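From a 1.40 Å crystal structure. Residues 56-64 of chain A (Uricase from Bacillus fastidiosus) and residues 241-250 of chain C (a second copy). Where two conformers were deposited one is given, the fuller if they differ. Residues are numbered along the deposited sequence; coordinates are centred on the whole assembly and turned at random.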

# COMPACT_ATOMS: atom_id res chain seq x y z
N THR A 56 -29.45 -17.62 -14.30
CA THR A 56 -30.38 -16.55 -14.62
C THR A 56 -30.20 -15.30 -13.75
O THR A 56 -30.72 -14.24 -14.08
CB THR A 56 -31.85 -17.01 -14.56
OG1 THR A 56 -32.11 -17.57 -13.27
CG2 THR A 56 -32.14 -18.05 -15.65
N SER A 57 -29.47 -15.43 -12.64
CA SER A 57 -29.15 -14.24 -11.87
C SER A 57 -28.27 -13.32 -12.70
O SER A 57 -28.34 -12.10 -12.56
CB SER A 57 -28.52 -14.57 -10.51
OG SER A 57 -27.16 -14.96 -10.60
N PHE A 58 -27.47 -13.90 -13.59
CA PHE A 58 -26.68 -13.12 -14.53
C PHE A 58 -27.47 -12.80 -15.81
O PHE A 58 -27.52 -11.66 -16.24
CB PHE A 58 -25.38 -13.87 -14.90
CG PHE A 58 -24.43 -14.03 -13.75
CD1 PHE A 58 -24.56 -15.10 -12.87
CD2 PHE A 58 -23.38 -13.14 -13.56
CE1 PHE A 58 -23.69 -15.25 -11.81
CE2 PHE A 58 -22.50 -13.29 -12.50
CZ PHE A 58 -22.65 -14.35 -11.63
N THR A 59 -28.09 -13.81 -16.39
CA THR A 59 -28.62 -13.65 -17.75
C THR A 59 -29.97 -12.94 -17.79
O THR A 59 -30.35 -12.39 -18.82
CB THR A 59 -28.76 -15.00 -18.47
OG1 THR A 59 -29.67 -15.82 -17.74
CG2 THR A 59 -27.41 -15.70 -18.58
N GLU A 60 -30.67 -12.94 -16.66
CA GLU A 60 -31.99 -12.34 -16.60
C GLU A 60 -32.15 -11.35 -15.44
O GLU A 60 -33.22 -10.77 -15.27
CB GLU A 60 -33.07 -13.43 -16.53
CG GLU A 60 -33.08 -14.37 -17.74
CD GLU A 60 -34.10 -15.48 -17.63
OE1 GLU A 60 -34.12 -16.35 -18.53
OE2 GLU A 60 -34.89 -15.49 -16.66
N GLY A 61 -31.10 -11.17 -14.64
CA GLY A 61 -31.20 -10.31 -13.47
C GLY A 61 -32.23 -10.83 -12.49
O GLY A 61 -32.88 -10.06 -11.78
N ASP A 62 -32.38 -12.15 -12.45
CA ASP A 62 -33.37 -12.79 -11.59
C ASP A 62 -32.72 -13.16 -10.28
O ASP A 62 -31.85 -14.04 -10.25
CB ASP A 62 -33.90 -14.05 -12.26
CG ASP A 62 -35.07 -14.68 -11.52
OD1 ASP A 62 -35.28 -14.36 -10.34
OD2 ASP A 62 -35.77 -15.51 -12.13
N ASN A 63 -33.13 -12.51 -9.19
CA ASN A 63 -32.50 -12.72 -7.90
C ASN A 63 -33.18 -13.77 -7.02
O ASN A 63 -32.80 -13.94 -5.86
CB ASN A 63 -32.39 -11.39 -7.16
CG ASN A 63 -31.40 -10.44 -7.81
OD1 ASN A 63 -30.35 -10.87 -8.28
ND2 ASN A 63 -31.74 -9.16 -7.86
N SER A 64 -34.14 -14.50 -7.59
CA SER A 64 -34.95 -15.46 -6.85
C SER A 64 -34.14 -16.49 -6.08
O SER A 64 -34.47 -16.84 -4.95
CB SER A 64 -35.91 -16.17 -7.79
OG SER A 64 -36.77 -15.23 -8.43
N ASN C 241 -29.67 -1.50 -14.60
CA ASN C 241 -29.25 -2.82 -14.14
C ASN C 241 -30.01 -3.32 -12.92
O ASN C 241 -30.45 -2.52 -12.08
CB ASN C 241 -27.73 -2.88 -13.91
CG ASN C 241 -27.31 -2.15 -12.65
OD1 ASN C 241 -27.51 -2.63 -11.54
ND2 ASN C 241 -26.71 -0.97 -12.83
N LYS C 242 -30.14 -4.64 -12.82
CA LYS C 242 -30.92 -5.28 -11.76
C LYS C 242 -29.98 -5.87 -10.71
O LYS C 242 -30.42 -6.41 -9.70
CB LYS C 242 -31.79 -6.39 -12.35
CG LYS C 242 -32.76 -5.92 -13.43
CD LYS C 242 -33.41 -7.10 -14.14
NZ LYS C 242 -35.50 -5.84 -14.66
N SER C 243 -28.69 -5.76 -11.00
CA SER C 243 -27.62 -6.28 -10.16
C SER C 243 -26.34 -6.09 -10.94
O SER C 243 -26.36 -5.83 -12.15
CB SER C 243 -27.80 -7.77 -9.88
OG SER C 243 -27.77 -8.51 -11.08
N ILE C 244 -25.20 -6.21 -10.28
CA ILE C 244 -23.92 -6.20 -10.99
C ILE C 244 -23.82 -7.42 -11.91
O ILE C 244 -23.28 -7.34 -13.01
CB ILE C 244 -22.74 -6.20 -10.01
CG1 ILE C 244 -22.79 -4.96 -9.12
CG2 ILE C 244 -21.40 -6.28 -10.76
CD1 ILE C 244 -21.75 -4.96 -8.06
N GLN C 245 -24.35 -8.56 -11.45
CA GLN C 245 -24.40 -9.78 -12.26
C GLN C 245 -25.07 -9.50 -13.61
O GLN C 245 -24.57 -9.88 -14.67
CB GLN C 245 -25.20 -10.87 -11.53
CG GLN C 245 -24.54 -11.48 -10.28
CD GLN C 245 -24.94 -10.78 -8.99
OE1 GLN C 245 -25.01 -9.55 -8.93
NE2 GLN C 245 -25.20 -11.57 -7.96
N HIS C 246 -26.23 -8.85 -13.56
CA HIS C 246 -27.00 -8.52 -14.74
C HIS C 246 -26.22 -7.55 -15.64
O HIS C 246 -26.15 -7.73 -16.86
CB HIS C 246 -28.34 -7.95 -14.27
CG HIS C 246 -29.20 -7.40 -15.37
ND1 HIS C 246 -29.64 -6.09 -15.37
CD2 HIS C 246 -29.73 -7.97 -16.47
CE1 HIS C 246 -30.39 -5.88 -16.44
NE2 HIS C 246 -30.47 -7.01 -17.12
N LEU C 247 -25.61 -6.55 -15.01
CA LEU C 247 -24.82 -5.55 -15.72
C LEU C 247 -23.65 -6.14 -16.51
O LEU C 247 -23.47 -5.81 -17.68
CB LEU C 247 -24.29 -4.51 -14.74
CG LEU C 247 -23.22 -3.54 -15.23
CD1 LEU C 247 -23.78 -2.59 -16.30
CD2 LEU C 247 -22.62 -2.76 -14.06
N ILE C 248 -22.86 -6.99 -15.86
CA ILE C 248 -21.71 -7.56 -16.55
C ILE C 248 -22.12 -8.50 -17.68
O ILE C 248 -21.43 -8.58 -18.68
CB ILE C 248 -20.66 -8.18 -15.59
CG1 ILE C 248 -21.23 -9.40 -14.85
CG2 ILE C 248 -20.16 -7.14 -14.60
CD1 ILE C 248 -20.20 -10.07 -13.94
N TYR C 249 -23.26 -9.18 -17.55
CA TYR C 249 -23.76 -9.97 -18.68
C TYR C 249 -23.95 -9.10 -19.92
O TYR C 249 -23.47 -9.42 -21.01
CB TYR C 249 -25.07 -10.67 -18.31
CG TYR C 249 -25.60 -11.58 -19.38
CD1 TYR C 249 -24.84 -12.65 -19.86
CD2 TYR C 249 -26.88 -11.40 -19.90
CE1 TYR C 249 -25.33 -13.50 -20.83
CE2 TYR C 249 -27.38 -12.25 -20.87
CZ TYR C 249 -26.61 -13.30 -21.34
OH TYR C 249 -27.08 -14.16 -22.30
N HIS C 250 -24.60 -7.96 -19.74
CA HIS C 250 -24.82 -7.03 -20.84
C HIS C 250 -23.56 -6.32 -21.33
O HIS C 250 -23.44 -6.06 -22.52
CB HIS C 250 -25.93 -6.05 -20.48
CG HIS C 250 -27.27 -6.67 -20.54
ND1 HIS C 250 -28.04 -6.66 -21.68
CD2 HIS C 250 -27.94 -7.42 -19.63
CE1 HIS C 250 -29.16 -7.34 -21.45
NE2 HIS C 250 -29.12 -7.81 -20.22
O HOH W 1 -29.43 -10.45 -10.76
O HOH W 2 -25.59 -14.53 -8.40
O HOH W 3 -31.02 -9.89 -19.60

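The end of a helix in chain A, with the loop that follows it, packs against the first turns of a helix in chain C and buries 503 Å² counted over both sides. No direct hydrogen bond links the modelled atoms of the two stretches; the contact rests on packing against aromatic rings, on close backbone approach and on bridging water.

Two CH-pi contacts run in opposite senses, each chain offering one ring. F58(A), the residue with the largest covered area, receives CG of Q245(C) over one face of its ring, 3.8 Å from the centroid. The aliphatic part of Q245(C) thus serves as a nonpolar surface while its amide remains free to meet water. I248(C) reaches the edge of the same ring, its CD1 lying 4.2 Å from CE2 of F58(A). In return, the CA-to-CB bond of Y249(C) points toward chain A, and the ring holds CA of T59(A) over one face, 3.8 Å from the ring centroid; CG2 of T59(A) lies 3.7 Å from CZ of Y249(C). The tyrosine hydroxyl is hydrogen-bonded elsewhere in the structure, so a buried polar group is satisfied while the ring packs.

The backbones come closest at F58(A) and H246(C), whose CA atoms are 4.6 Å apart. Here O of F58(A) accepts a nearly linear CA-H...O contact from CA of H246(C), at 3.5 Å, and also lies 3.4 Å from CB of Y249(C). Beyond the helix end, G61(A) adopts a positive phi, which favours glycine, and its CA sits 3.8 Å from CB of H246(C). A beta carbon at this position would point toward chain C and fall 2.6 Å from CD of K242(C), a clash, so the bare backbone suits the close fit.

Three waters supply the polar links. Water 1 donates to O of S57(A) and to OD1 of N63(A), both at 2.7 Å, and accepts from OG of S243(C) at 2.6 Å. That serine also caps its helix, OG accepting from N of H246(C) at 2.9 Å, so one small hydroxyl serves both the helix and the interface. Water 2 donates to OG of S57(A) at 2.7 Å and accepts from NE2 of Q245(C) at 3.0 Å. Water 3 joins O of T59(A), at 2.7 Å, to NE2 of H250(C), at 2.9 Å. The H246(C) imidazole is steadied within its own chain, its ND1 accepting from N of K242(C) at 3.0 Å.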